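Local coordinates for protein Diedel (Drosophila melanogaster, PDB 3ZZO) that acts as a secreted cytokine that suppresses the immune deficiency pathway, promoting host survival after Sindbis virus infection, and limits intestinal stem cell proliferation after bacterial infection, at residues E7-K12 against I84-L89; F11-G16 against N29-T34; C36-A41 against G62-D67. All coordinates share one frame; numbering follows the deposited sequence.

How the contacts relate
Contacts 1 and 2 share Phe-11 and Lys-12 of strand 6-13, which pairs with 81-89 on one flank and with 31-35 on the other. Contact 1 is a ladder of four bridged pairs ending in a bulge, with its salt bridge at the exposed side of the sheet. Contact 2 has a single bridged pair and puts the ring of Phe-11 and the sulfur of Cys-31 on the buried side, under helix 69-75. Contact 3, across the centre of the chain from both, joins two irregular parts of the connection between strand 31-35 and helix 69-75 without any direct hydrogen bond, using carbon packing and a water. Ala-41 of contact 3 touches Val-33 of contact 2, whereas contacts 1 and 3 do not touch.

Contact 1: E7-K12 against I84-L89; sequences ELVEFK and IKVTRL
The carboxylate of Glu-7 is covered on one face by Val-86 CG1, 3.5 Å from CD, and Glu-7 OE1 is turned to a weak hydrogen bond with Ser-69 N, where the helix 69-75 begins and may polarise the acid. On the other face of the sheet the carboxylate of Glu-10 is met obliquely: Lys-85 NZ approaches OE2 at 3.1 Å from above the carboxylate plane, a salt bridge whose second bond, to OE1, is weak. The two chains run alongside each other and point the same way: Glu-10 is extended, while Lys-85 starts anti to its backbone N and bends at chi3 (-63°) to bring the ammonium to the carboxylate. A water clasps both ends, accepting from NZ and donating to OE2. Further along this face a second water joins Leu-8 O to Thr-87 OG1, and Leu-8 crosses Leu-89 at about a right angle, with CG only 3.5 Å from Leu-89 CD1, a tight fit. Below these groups the backbones run antiparallel. Leu-8 and Thr-87 exchange nearly straight bonds, N to O 2.9 Å each way. Glu-10 O accepts twice, in its carbonyl plane from Ile-84 N at 2.9 Å and from above it from Lys-85 N at 3.2 Å. Ile-84 and Lys-85 thus both face Glu-10, a classic beta bulge in the antiparallel sheet of the ferredoxin-like subdomain SD1.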
ATOM      1  N   GLU A   7       0.950  -3.697   3.268  1.00  6.63           N
ATOM      2  CA  GLU A   7      -0.448  -3.960   3.596  1.00  6.12           C
ATOM      3  C   GLU A   7      -1.226  -4.237   2.343  1.00  6.57           C
ATOM      4  O   GLU A   7      -1.069  -3.575   1.322  1.00  7.29           O
ATOM      5  CB  GLU A   7      -1.123  -2.800   4.344  1.00  6.76           C
ATOM      6  CG  GLU A   7      -0.729  -2.674   5.787  1.00  7.09           C
ATOM      7  CD  GLU A   7      -1.436  -1.552   6.486  1.00  7.48           C
ATOM      8  OE1 GLU A   7      -1.969  -0.637   5.856  1.00  7.44           O
ATOM      9  OE2 GLU A   7      -1.415  -1.594   7.760  1.00  9.30           O
ATOM     10  N   LEU A   8      -2.119  -5.202   2.446  1.00  6.43           N
ATOM     11  CA  LEU A   8      -3.140  -5.490   1.437  1.00  7.21           C
ATOM     12  C   LEU A   8      -4.407  -4.783   1.845  1.00  6.46           C
ATOM     13  O   LEU A   8      -4.941  -5.061   2.931  1.00  8.08           O
ATOM     14  CB  LEU A   8      -3.434  -7.016   1.417  0.50  7.79           C
ATOM     15  CG  LEU A   8      -2.256  -8.021   1.238  0.50  7.77           C
ATOM     16  CD1 LEU A   8      -2.656  -9.420   1.678  0.50  9.14           C
ATOM     17  CD2 LEU A   8      -1.739  -7.984  -0.182  0.50 11.04           C
ATOM     18  N   VAL A   9      -4.904  -3.865   1.045  1.00  6.49           N
ATOM     19  CA  VAL A   9      -6.054  -3.067   1.366  1.00  6.74           C
ATOM     20  C   VAL A   9      -7.160  -3.293   0.360  1.00  6.78           C
ATOM     21  O   VAL A   9      -6.935  -3.195  -0.852  1.00  7.64           O
ATOM     22  CB  VAL A   9      -5.696  -1.573   1.397  1.00  7.03           C
ATOM     23  CG1 VAL A   9      -6.901  -0.706   1.786  1.00  8.49           C
ATOM     24  CG2 VAL A   9      -4.518  -1.303   2.326  1.00  8.20           C
ATOM     25  N   GLU A  10      -8.356  -3.627   0.847  1.00  6.46           N
ATOM     26  CA  GLU A  10      -9.552  -3.694   0.012  1.00  6.73           C
ATOM     27  C   GLU A  10     -10.431  -2.521   0.387  1.00  7.09           C
ATOM     28  O   GLU A  10     -10.596  -2.206   1.565  1.00  6.79           O
ATOM     29  CB  GLU A  10     -10.327  -5.001   0.238  1.00  8.45           C
ATOM     30  CG  GLU A  10      -9.575  -6.212  -0.186  1.00 12.94           C
ATOM     31  CD  GLU A  10     -10.426  -7.485  -0.048  1.00 16.20           C
ATOM     32  OE1 GLU A  10     -11.667  -7.437   0.185  1.00 21.22           O
ATOM     33  OE2 GLU A  10      -9.813  -8.586  -0.099  1.00 19.77           O
ATOM     34  N   PHE A  11     -10.992  -1.859  -0.620  1.00  6.55           N
ATOM     35  CA  PHE A  11     -11.727  -0.625  -0.358  1.00  6.80           C
ATOM     36  C   PHE A  11     -12.689  -0.344  -1.496  1.00  6.37           C
ATOM     37  O   PHE A  11     -12.532  -0.876  -2.608  1.00  7.76           O
ATOM     38  CB  PHE A  11     -10.738   0.548  -0.210  1.00  6.59           C
ATOM     39  CG  PHE A  11      -9.917   0.841  -1.457  1.00  6.66           C
ATOM     40  CD1 PHE A  11      -8.759   0.110  -1.731  1.00  6.89           C
ATOM     41  CD2 PHE A  11     -10.309   1.833  -2.345  1.00  6.82           C
ATOM     42  CE1 PHE A  11      -8.051   0.365  -2.887  1.00  7.19           C
ATOM     43  CE2 PHE A  11      -9.577   2.083  -3.514  1.00  6.56           C
ATOM     44  CZ  PHE A  11      -8.453   1.345  -3.768  1.00  7.32           C
ATOM     45  N   LYS A  12     -13.635   0.527  -1.243  1.00  7.26           N
ATOM     46  CA  LYS A  12     -14.505   1.078  -2.275  1.00  7.41           C
ATOM     47  C   LYS A  12     -14.206   2.569  -2.382  1.00  7.60           C
ATOM     48  O   LYS A  12     -13.476   3.130  -1.568  1.00  7.82           O
ATOM     49  CB  LYS A  12     -15.969   0.773  -1.988  1.00  7.75           C
ATOM     50  CG  LYS A  12     -16.287  -0.677  -2.268  1.00  9.49           C
ATOM     51  CD  LYS A  12     -17.720  -1.110  -1.863  1.00 11.29           C
ATOM     52  CE  LYS A  12     -17.953  -2.601  -2.166  1.00 13.34           C
ATOM     53  NZ  LYS A  12     -19.227  -3.070  -1.570  1.00 16.08           N
ATOM     54  N   ILE A  84     -12.489  -1.350   3.565  1.00  7.00           N
ATOM     55  CA  ILE A  84     -13.238  -2.556   3.921  1.00  7.53           C
ATOM     56  C   ILE A  84     -12.375  -3.509   4.747  1.00  7.85           C
ATOM     57  O   ILE A  84     -12.830  -4.024   5.745  1.00  9.26           O
ATOM     58  CB  ILE A  84     -13.783  -3.265   2.683  1.00  8.42           C
ATOM     59  CG1 ILE A  84     -14.787  -2.354   1.981  1.00 10.52           C
ATOM     60  CG2 ILE A  84     -14.472  -4.599   3.037  1.00 10.03           C
ATOM     61  CD1 ILE A  84     -15.148  -2.791   0.617  1.00 13.49           C
ATOM     62  N   LYS A  85     -11.156  -3.778   4.288  1.00  7.30           N
ATOM     63  CA  LYS A  85     -10.288  -4.796   4.889  1.00  8.96           C
ATOM     64  C   LYS A  85      -8.846  -4.323   4.762  1.00  7.56           C
ATOM     65  O   LYS A  85      -8.451  -3.821   3.713  1.00  7.50           O
ATOM     66  CB  LYS A  85     -10.496  -6.166   4.016  1.00 13.00           C
ATOM     67  CG  LYS A  85      -9.850  -7.353   4.557  1.00 13.43           C
ATOM     68  CD  LYS A  85      -9.896  -8.476   3.562  1.00 15.03           C
ATOM     69  CE  LYS A  85     -11.269  -8.947   3.204  1.00 18.46           C
ATOM     70  NZ  LYS A  85     -11.367 -10.017   2.106  1.00 20.04           N
ATOM     71  N   VAL A  86      -8.036  -4.561   5.809  1.00  6.88           N
ATOM     72  CA  VAL A  86      -6.605  -4.336   5.770  1.00  6.78           C
ATOM     73  C   VAL A  86      -5.891  -5.534   6.370  1.00  6.86           C
ATOM     74  O   VAL A  86      -6.248  -5.974   7.470  1.00  7.69           O
ATOM     75  CB  VAL A  86      -6.198  -3.076   6.575  1.00  7.63           C
ATOM     76  CG1 VAL A  86      -4.682  -2.820   6.495  1.00  8.68           C
ATOM     77  CG2 VAL A  86      -6.958  -1.842   6.069  1.00  8.18           C
ATOM     78  N   THR A  87      -4.948  -6.086   5.638  1.00  7.60           N
ATOM     79  CA  THR A  87      -4.130  -7.208   6.103  1.00  7.32           C
ATOM     80  C   THR A  87      -2.675  -6.789   6.107  1.00  7.34           C
ATOM     81  O   THR A  87      -2.137  -6.358   5.090  1.00  8.29           O
ATOM     82  CB  THR A  87      -4.311  -8.453   5.225  1.00  7.91           C
ATOM     83  OG1 THR A  87      -5.713  -8.729   5.116  1.00  8.95           O
ATOM     84  CG2 THR A  87      -3.542  -9.639   5.797  1.00  9.65           C
ATOM     85  N   ARG A  88      -2.049  -6.937   7.264  1.00  7.04           N
ATOM     86  CA  ARG A  88      -0.623  -6.621   7.414  1.00  7.96           C
ATOM     87  C   ARG A  88       0.225  -7.805   7.025  1.00  8.20           C
ATOM     88  O   ARG A  88       0.052  -8.921   7.524  1.00  9.86           O
ATOM     89  CB  ARG A  88      -0.323  -6.215   8.835  1.00  9.15           C
ATOM     90  CG  ARG A  88      -1.108  -5.005   9.301  1.00 12.27           C
ATOM     91  CD  ARG A  88      -0.872  -4.662  10.752  1.00 15.92           C
ATOM     92  NE  ARG A  88      -1.417  -5.681  11.628  1.00 20.85           N
ATOM     93  CZ  ARG A  88      -1.663  -5.500  12.922  1.00 21.77           C
ATOM     94  NH1 ARG A  88      -1.425  -4.330  13.521  1.00 23.20           N
ATOM     95  NH2 ARG A  88      -2.204  -6.509  13.617  1.00 25.11           N
ATOM     96  N   LEU A  89       1.153  -7.597   6.095  1.00  9.07           N
ATOM     97  CA  LEU A  89       2.118  -8.622   5.667  1.00 10.77           C
ATOM     98  C   LEU A  89       3.512  -8.212   6.124  1.00 11.68           C
ATOM     99  O   LEU A  89       3.868  -7.052   6.118  1.00 13.08           O
ATOM    100  CB  LEU A  89       2.091  -8.765   4.153  1.00 12.11           C
ATOM    101  CG  LEU A  89       0.744  -9.078   3.529  1.00 12.12           C
ATOM    102  CD1 LEU A  89       0.884  -9.228   2.017  1.00 15.71           C
ATOM    103  CD2 LEU A  89       0.118 -10.361   4.077  1.00 12.39           C
TER
HETATM  104  O   HOH W   1      -6.891  -7.233   3.067  1.00 11.15           O
HETATM  105  O   HOH W   2      -9.158 -11.124   1.481  1.00 18.97           O

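Contact 2: F11-G16 against N29-T34; sequences FKMDRG and NGCEVT
The phenyl ring of Phe-11 carries the contact, in the antiparallel pairing of strands 6-13 and 31-35 within the ferredoxin-like SD1 sheet. Cys-31 CB sits over one ring face, displaced toward the rim so that it comes closest to CZ, at 3.3 Å, and makes a CH-pi contact with the ring. The sulfur leans obliquely past the same ring, with SG 3.8 Å from Phe-11 CE2. The crowded first torsion of Phe-11 (chi1 62°) holds CG between the backbone N and the carbonyl carbon and lays the ring across Cys-31. Val-33 CG1 meets Phe-11 CE1 obliquely, and the extended chi2 of Met-13 carries SD to 3.8 Å from Cys-31 SG.

Behind the side chains, two backbone bonds fix the pair. Phe-11 N donates to Cys-31 O at 3.0 Å, and Cys-31 N returns a shorter bond of 2.8 Å to Phe-11 O, arriving nearly along the C=O axis. At Gly-30 the partner chain has not yet entered the strand. Having no side chain, this glycine can lay its CA against CG of Lys-12 and make a CA-H...O contact with Phe-11 O (3.5 Å), where a CB would run into both. The short strand segments are splayed to 120°, and within the two segments only Phe-11 and Cys-31 form a bridge.

Further out, the disulfide to Cys-18 pins the sulfur of Cys-31, and Phe-72 of the covering helix 69-75 meets the Phe-11 ring edge-to-face. Backbone hydrogen bonding between Val-33 and Val-9 continues the pairing of the two strands. At the outer margin, the extended chain of Lys-12 places NZ 2.8 Å from a water that also accepts a weak hydrogen bond from Asn-29 ND2.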
ATOM      1  N   PHE A  11     -10.992  -1.859  -0.620  1.00  6.55           N
ATOM      2  CA  PHE A  11     -11.727  -0.625  -0.358  1.00  6.80           C
ATOM      3  C   PHE A  11     -12.689  -0.344  -1.496  1.00  6.37           C
ATOM      4  O   PHE A  11     -12.532  -0.876  -2.608  1.00  7.76           O
ATOM      5  CB  PHE A  11     -10.738   0.548  -0.210  1.00  6.59           C
ATOM      6  CG  PHE A  11      -9.917   0.841  -1.457  1.00  6.66           C
ATOM      7  CD1 PHE A  11      -8.759   0.110  -1.731  1.00  6.89           C
ATOM      8  CD2 PHE A  11     -10.309   1.833  -2.345  1.00  6.82           C
ATOM      9  CE1 PHE A  11      -8.051   0.365  -2.887  1.00  7.19           C
ATOM     10  CE2 PHE A  11      -9.577   2.083  -3.514  1.00  6.56           C
ATOM     11  CZ  PHE A  11      -8.453   1.345  -3.768  1.00  7.32           C
ATOM     12  N   LYS A  12     -13.635   0.527  -1.243  1.00  7.26           N
ATOM     13  CA  LYS A  12     -14.505   1.078  -2.275  1.00  7.41           C
ATOM     14  C   LYS A  12     -14.206   2.569  -2.382  1.00  7.60           C
ATOM     15  O   LYS A  12     -13.476   3.130  -1.568  1.00  7.82           O
ATOM     16  CB  LYS A  12     -15.969   0.773  -1.988  1.00  7.75           C
ATOM     17  CG  LYS A  12     -16.287  -0.677  -2.268  1.00  9.49           C
ATOM     18  CD  LYS A  12     -17.720  -1.110  -1.863  1.00 11.29           C
ATOM     19  CE  LYS A  12     -17.953  -2.601  -2.166  1.00 13.34           C
ATOM     20  NZ  LYS A  12     -19.227  -3.070  -1.570  1.00 16.08           N
ATOM     21  N   MET A  13     -14.704   3.196  -3.438  1.00  7.85           N
ATOM     22  CA  MET A  13     -14.392   4.590  -3.751  1.00  8.71           C
ATOM     23  C   MET A  13     -15.675   5.333  -4.056  1.00  8.81           C
ATOM     24  O   MET A  13     -16.490   4.878  -4.858  1.00  9.58           O
ATOM     25  CB  MET A  13     -13.508   4.647  -5.038  1.00  9.70           C
ATOM     26  CG  MET A  13     -12.181   3.967  -4.869  1.00  9.44           C
ATOM     27  SD  MET A  13     -11.200   4.017  -6.354  1.00  9.33           S
ATOM     28  CE  MET A  13     -10.648   5.725  -6.318  1.00  9.26           C
ATOM     29  N   ASP A  14     -15.837   6.505  -3.492  1.00  9.09           N
ATOM     30  CA  ASP A  14     -16.984   7.338  -3.822  1.00 10.31           C
ATOM     31  C   ASP A  14     -16.867   8.033  -5.156  1.00  9.47           C
ATOM     32  O   ASP A  14     -17.856   8.281  -5.831  1.00 10.54           O
ATOM     33  CB  ASP A  14     -17.185   8.387  -2.745  1.00 11.59           C
ATOM     34  CG  ASP A  14     -17.552   7.797  -1.403  1.00 14.15           C
ATOM     35  OD1 ASP A  14     -18.208   6.725  -1.348  1.00 15.93           O
ATOM     36  OD2 ASP A  14     -17.093   8.393  -0.441  1.00 21.09           O
ATOM     37  N   ARG A  15     -15.656   8.355  -5.556  1.00  9.33           N
ATOM     38  CA  ARG A  15     -15.333   9.050  -6.813  1.00  9.77           C
ATOM     39  C   ARG A  15     -14.105   8.397  -7.434  1.00  9.23           C
ATOM     40  O   ARG A  15     -13.329   7.737  -6.741  1.00 10.15           O
ATOM     41  CB  ARG A  15     -15.083  10.582  -6.534  1.00 11.44           C
ATOM     42  CG  ARG A  15     -16.305  11.242  -5.911  1.00 13.34           C
ATOM     43  CD  ARG A  15     -15.999  12.678  -5.439  1.00 13.71           C
ATOM     44  NE  ARG A  15     -15.131  12.732  -4.262  1.00 16.83           N
ATOM     45  CZ  ARG A  15     -15.518  12.478  -3.020  1.00 17.24           C
ATOM     46  NH1 ARG A  15     -16.783  12.206  -2.724  1.00 20.11           N
ATOM     47  NH2 ARG A  15     -14.635  12.607  -2.019  1.00 20.92           N
ATOM     48  N   GLY A  16     -13.924   8.602  -8.717  1.00  9.37           N
ATOM     49  CA  GLY A  16     -12.797   7.991  -9.408  1.00  9.75           C
ATOM     50  C   GLY A  16     -12.980   6.505  -9.564  1.00  8.76           C
ATOM     51  O   GLY A  16     -14.088   5.973  -9.450  1.00  9.61           O
ATOM     52  N   ASN A  29     -16.266  -6.690  -5.152  1.00 17.66           N
ATOM     53  CA  ASN A  29     -15.813  -6.350  -3.773  1.00 19.31           C
ATOM     54  C   ASN A  29     -14.918  -5.142  -3.757  1.00 16.63           C
ATOM     55  O   ASN A  29     -14.075  -5.006  -2.886  1.00 21.83           O
ATOM     56  CB  ASN A  29     -15.157  -7.580  -3.185  1.00 21.60           C
ATOM     57  CG  ASN A  29     -16.160  -8.670  -3.040  1.00 28.52           C
ATOM     58  OD1 ASN A  29     -16.042  -9.699  -3.659  1.00 30.19           O
ATOM     59  ND2 ASN A  29     -17.228  -8.404  -2.287  1.00 32.29           N
ATOM     60  N   GLY A  30     -15.118  -4.218  -4.662  1.00 10.61           N
ATOM     61  CA  GLY A  30     -14.379  -2.944  -4.679  1.00 10.21           C
ATOM     62  C   GLY A  30     -13.059  -3.071  -5.430  1.00  8.56           C
ATOM     63  O   GLY A  30     -12.975  -3.663  -6.490  1.00 10.54           O
ATOM     64  N   CYS A  31     -12.018  -2.459  -4.845  1.00  7.24           N
ATOM     65  CA  CYS A  31     -10.662  -2.375  -5.361  1.00  7.05           C
ATOM     66  C   CYS A  31      -9.715  -3.042  -4.385  1.00  7.23           C
ATOM     67  O   CYS A  31     -10.029  -3.150  -3.185  1.00  7.47           O
ATOM     68  CB  CYS A  31     -10.199  -0.912  -5.442  1.00  7.87           C
ATOM     69  SG  CYS A  31     -11.231   0.225  -6.365  1.00  8.99           S
ATOM     70  N   GLU A  32      -8.558  -3.464  -4.861  1.00  7.37           N
ATOM     71  CA  GLU A  32      -7.519  -3.969  -3.981  1.00  7.86           C
ATOM     72  C   GLU A  32      -6.182  -3.368  -4.364  1.00  7.22           C
ATOM     73  O   GLU A  32      -5.903  -3.119  -5.530  1.00  7.92           O
ATOM     74  CB  GLU A  32      -7.465  -5.479  -4.029  1.00 11.08           C
ATOM     75  CG  GLU A  32      -7.100  -6.045  -5.264  1.00 16.99           C
ATOM     76  CD  GLU A  32      -7.123  -7.607  -5.287  1.00 19.65           C
ATOM     77  OE1 GLU A  32      -8.068  -8.196  -4.699  1.00 25.74           O
ATOM     78  OE2 GLU A  32      -6.176  -8.254  -5.878  1.00 25.11           O
ATOM     79  N   VAL A  33      -5.353  -3.152  -3.362  1.00  7.05           N
ATOM     80  CA  VAL A  33      -4.035  -2.580  -3.578  1.00  7.38           C
ATOM     81  C   VAL A  33      -3.090  -3.100  -2.488  1.00  6.83           C
ATOM     82  O   VAL A  33      -3.507  -3.367  -1.359  1.00  8.09           O
ATOM     83  CB  VAL A  33      -4.115  -1.028  -3.561  1.00  7.64           C
ATOM     84  CG1 VAL A  33      -4.506  -0.471  -2.176  1.00  8.15           C
ATOM     85  CG2 VAL A  33      -2.813  -0.380  -4.075  1.00  8.05           C
ATOM     86  N   THR A  34      -1.802  -3.183  -2.820  1.00  6.37           N
ATOM     87  CA  THR A  34      -0.752  -3.504  -1.866  1.00  6.20           C
ATOM     88  C   THR A  34       0.063  -2.234  -1.712  1.00  6.23           C
ATOM     89  O   THR A  34       0.599  -1.740  -2.703  1.00  6.63           O
ATOM     90  CB  THR A  34       0.120  -4.654  -2.359  1.00  7.25           C
ATOM     91  OG1 THR A  34      -0.707  -5.797  -2.558  1.00  8.68           O
ATOM     92  CG2 THR A  34       1.176  -5.011  -1.372  1.00  8.17           C
TER
HETATM   93  O   HOH W   3     -19.233  -5.855  -2.072  1.00 26.04           O

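Contact 3: C36-A41 against G62-D67; sequences CADGVA and GCLSGD
A type I turn from Cys-36 to Gly-39, closed by Gly-39 N donating to Cys-36 O, lies against an irregular chain at 62-67, with Asp-38 and Gly-66 nearest at 4.5 Å between their CA atoms. Leu-64 points into the turn with CG anti to its carbonyl carbon. Its CD1 packs against Cys-36 CB at 3.9 Å. Leu-64 and Asp-38 cross obliquely, with Leu-64 CD2 3.7 Å from Asp-38 OD2. The crowded first torsion of Asp-38 (chi1 66°) folds the acid back over its own backbone, where a bond of 3.3 Å from Val-40 N to OD1 holds it, the donor well above the carboxylate plane, forming an Asx turn. This joining of loops, with Cys-36 tied to Cys-47 and Cys-63 to Cys-3, is consistent with SD2, the subdomain of loops linked by four disulfides. Ala-37 supplies the tightest fit: its CB rests on Leu-64 O, and its carbonyl O comes 3.0 Å from Gly-66 C, against a residue with no side chain to intervene. Ala-37 is also backbone hydrogen-bonded with Trp-68. Asp-67 N lies near the Ala-37 oxygen at a poor angle and bonds instead to Glu-71 OE1, while the Asp-67 carboxylate pairs with Arg-74. Between the segments a water bridges the backbones, accepting from Ala-37 N and donating to Leu-64 O, each at 2.9 Å.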
ATOM      1  N   CYS A  36       2.896   0.373   0.649  1.00  6.01           N
ATOM      2  CA  CYS A  36       3.938   0.595   1.624  1.00  6.01           C
ATOM      3  C   CYS A  36       3.464   1.599   2.678  1.00  6.29           C
ATOM      4  O   CYS A  36       2.312   2.064   2.635  1.00  6.23           O
ATOM      5  CB  CYS A  36       5.222   1.072   0.926  1.00  6.19           C
ATOM      6  SG  CYS A  36       5.852  -0.082  -0.325  1.00  6.50           S
ATOM      7  N   ALA A  37       4.338   1.932   3.619  1.00  6.86           N
ATOM      8  CA  ALA A  37       3.935   2.809   4.733  1.00  7.34           C
ATOM      9  C   ALA A  37       3.528   4.203   4.322  1.00  7.10           C
ATOM     10  O   ALA A  37       2.804   4.856   5.063  1.00  7.92           O
ATOM     11  CB  ALA A  37       5.054   2.877   5.783  1.00  8.15           C
ATOM     12  N   ASP A  38       3.976   4.644   3.158  1.00  6.88           N
ATOM     13  CA  ASP A  38       3.588   5.937   2.614  1.00  7.60           C
ATOM     14  C   ASP A  38       2.192   5.963   2.029  1.00  7.26           C
ATOM     15  O   ASP A  38       1.746   6.999   1.527  1.00  8.62           O
ATOM     16  CB  ASP A  38       4.628   6.433   1.603  1.00  7.93           C
ATOM     17  CG  ASP A  38       4.730   5.589   0.347  1.00  7.48           C
ATOM     18  OD1 ASP A  38       4.209   4.442   0.290  1.00  7.42           O
ATOM     19  OD2 ASP A  38       5.400   6.100  -0.605  1.00  8.96           O
ATOM     20  N   GLY A  39       1.451   4.862   2.077  1.00  6.67           N
ATOM     21  CA  GLY A  39       0.101   4.863   1.574  1.00  6.68           C
ATOM     22  C   GLY A  39       0.023   4.948   0.066  1.00  6.44           C
ATOM     23  O   GLY A  39      -1.029   5.372  -0.460  1.00  7.03           O
ATOM     24  N   VAL A  40       1.068   4.532  -0.604  1.00  6.37           N
ATOM     25  CA  VAL A  40       1.119   4.427  -2.057  1.00  6.46           C
ATOM     26  C   VAL A  40       1.315   2.971  -2.430  1.00  6.54           C
ATOM     27  O   VAL A  40       2.006   2.227  -1.740  1.00  6.49           O
ATOM     28  CB  VAL A  40       2.248   5.330  -2.633  1.00  7.20           C
ATOM     29  CG1 VAL A  40       2.353   5.181  -4.156  1.00  8.61           C
ATOM     30  CG2 VAL A  40       2.054   6.798  -2.222  1.00  8.69           C
ATOM     31  N   ALA A  41       0.714   2.581  -3.543  1.00  6.50           N
ATOM     32  CA  ALA A  41       0.925   1.232  -4.061  1.00  6.83           C
ATOM     33  C   ALA A  41       2.431   0.929  -4.086  1.00  7.53           C
ATOM     34  O   ALA A  41       3.259   1.783  -4.442  1.00  9.41           O
ATOM     35  CB  ALA A  41       0.318   1.078  -5.442  1.00  8.53           C
ATOM     36  N   GLY A  62      16.507   3.691   3.696  1.00  9.18           N
ATOM     37  CA  GLY A  62      15.595   2.950   4.543  1.00  9.30           C
ATOM     38  C   GLY A  62      14.274   2.692   3.849  1.00  8.71           C
ATOM     39  O   GLY A  62      14.201   2.671   2.615  1.00  9.16           O
ATOM     40  N   CYS A  63      13.228   2.541   4.642  1.00  8.50           N
ATOM     41  CA  CYS A  63      11.928   2.212   4.113  1.00  7.75           C
ATOM     42  C   CYS A  63      11.103   3.440   3.860  1.00  8.49           C
ATOM     43  O   CYS A  63      11.255   4.492   4.516  1.00  9.98           O
ATOM     44  CB  CYS A  63      11.165   1.279   5.046  1.00  9.61           C
ATOM     45  SG  CYS A  63      12.072  -0.174   5.601  1.00  9.75           S
ATOM     46  N   LEU A  64      10.190   3.344   2.916  1.00  8.06           N
ATOM     47  CA  LEU A  64       9.137   4.339   2.792  1.00  8.19           C
ATOM     48  C   LEU A  64       8.430   4.508   4.116  1.00  8.78           C
ATOM     49  O   LEU A  64       8.243   3.535   4.843  1.00  9.39           O
ATOM     50  CB  LEU A  64       8.173   3.980   1.665  1.00  8.89           C
ATOM     51  CG  LEU A  64       8.821   4.051   0.271  1.00  8.02           C
ATOM     52  CD1 LEU A  64       7.990   3.283  -0.738  1.00  8.83           C
ATOM     53  CD2 LEU A  64       8.996   5.508  -0.182  1.00  9.42           C
ATOM     54  N   SER A  65       8.075   5.735   4.461  1.00 10.06           N
ATOM     55  CA  SER A  65       7.528   6.039   5.787  1.00 10.72           C
ATOM     56  C   SER A  65       6.140   6.640   5.701  1.00  9.96           C
ATOM     57  O   SER A  65       5.772   7.269   4.733  1.00 10.88           O
ATOM     58  CB  SER A  65       8.474   7.005   6.528  1.00 13.02           C
ATOM     59  OG  SER A  65       8.545   8.259   5.841  1.00 17.31           O
ATOM     60  N   GLY A  66       5.397   6.468   6.787  1.00  9.03           N
ATOM     61  CA  GLY A  66       4.071   7.040   6.915  1.00  8.51           C
ATOM     62  C   GLY A  66       3.164   6.159   7.731  1.00  8.22           C
ATOM     63  O   GLY A  66       3.617   5.237   8.402  1.00 10.49           O
ATOM     64  N   ASP A  67       1.864   6.407   7.650  1.00  7.75           N
ATOM     65  CA  ASP A  67       0.900   5.690   8.488  1.00  8.16           C
ATOM     66  C   ASP A  67      -0.026   4.763   7.699  1.00  7.14           C
ATOM     67  O   ASP A  67      -1.175   4.539   8.099  1.00  7.49           O
ATOM     68  CB  ASP A  67       0.285   6.555   9.549  1.00 11.44           C
ATOM     69  CG  ASP A  67      -0.520   7.631   9.007  1.00 11.34           C
ATOM     70  OD1 ASP A  67      -0.268   8.147   7.880  1.00 13.52           O
ATOM     71  OD2 ASP A  67      -1.409   8.171   9.747  1.00 12.73           O
TER
HETATM   72  O   HOH W   4       7.080   1.009   3.918  1.00  7.29           O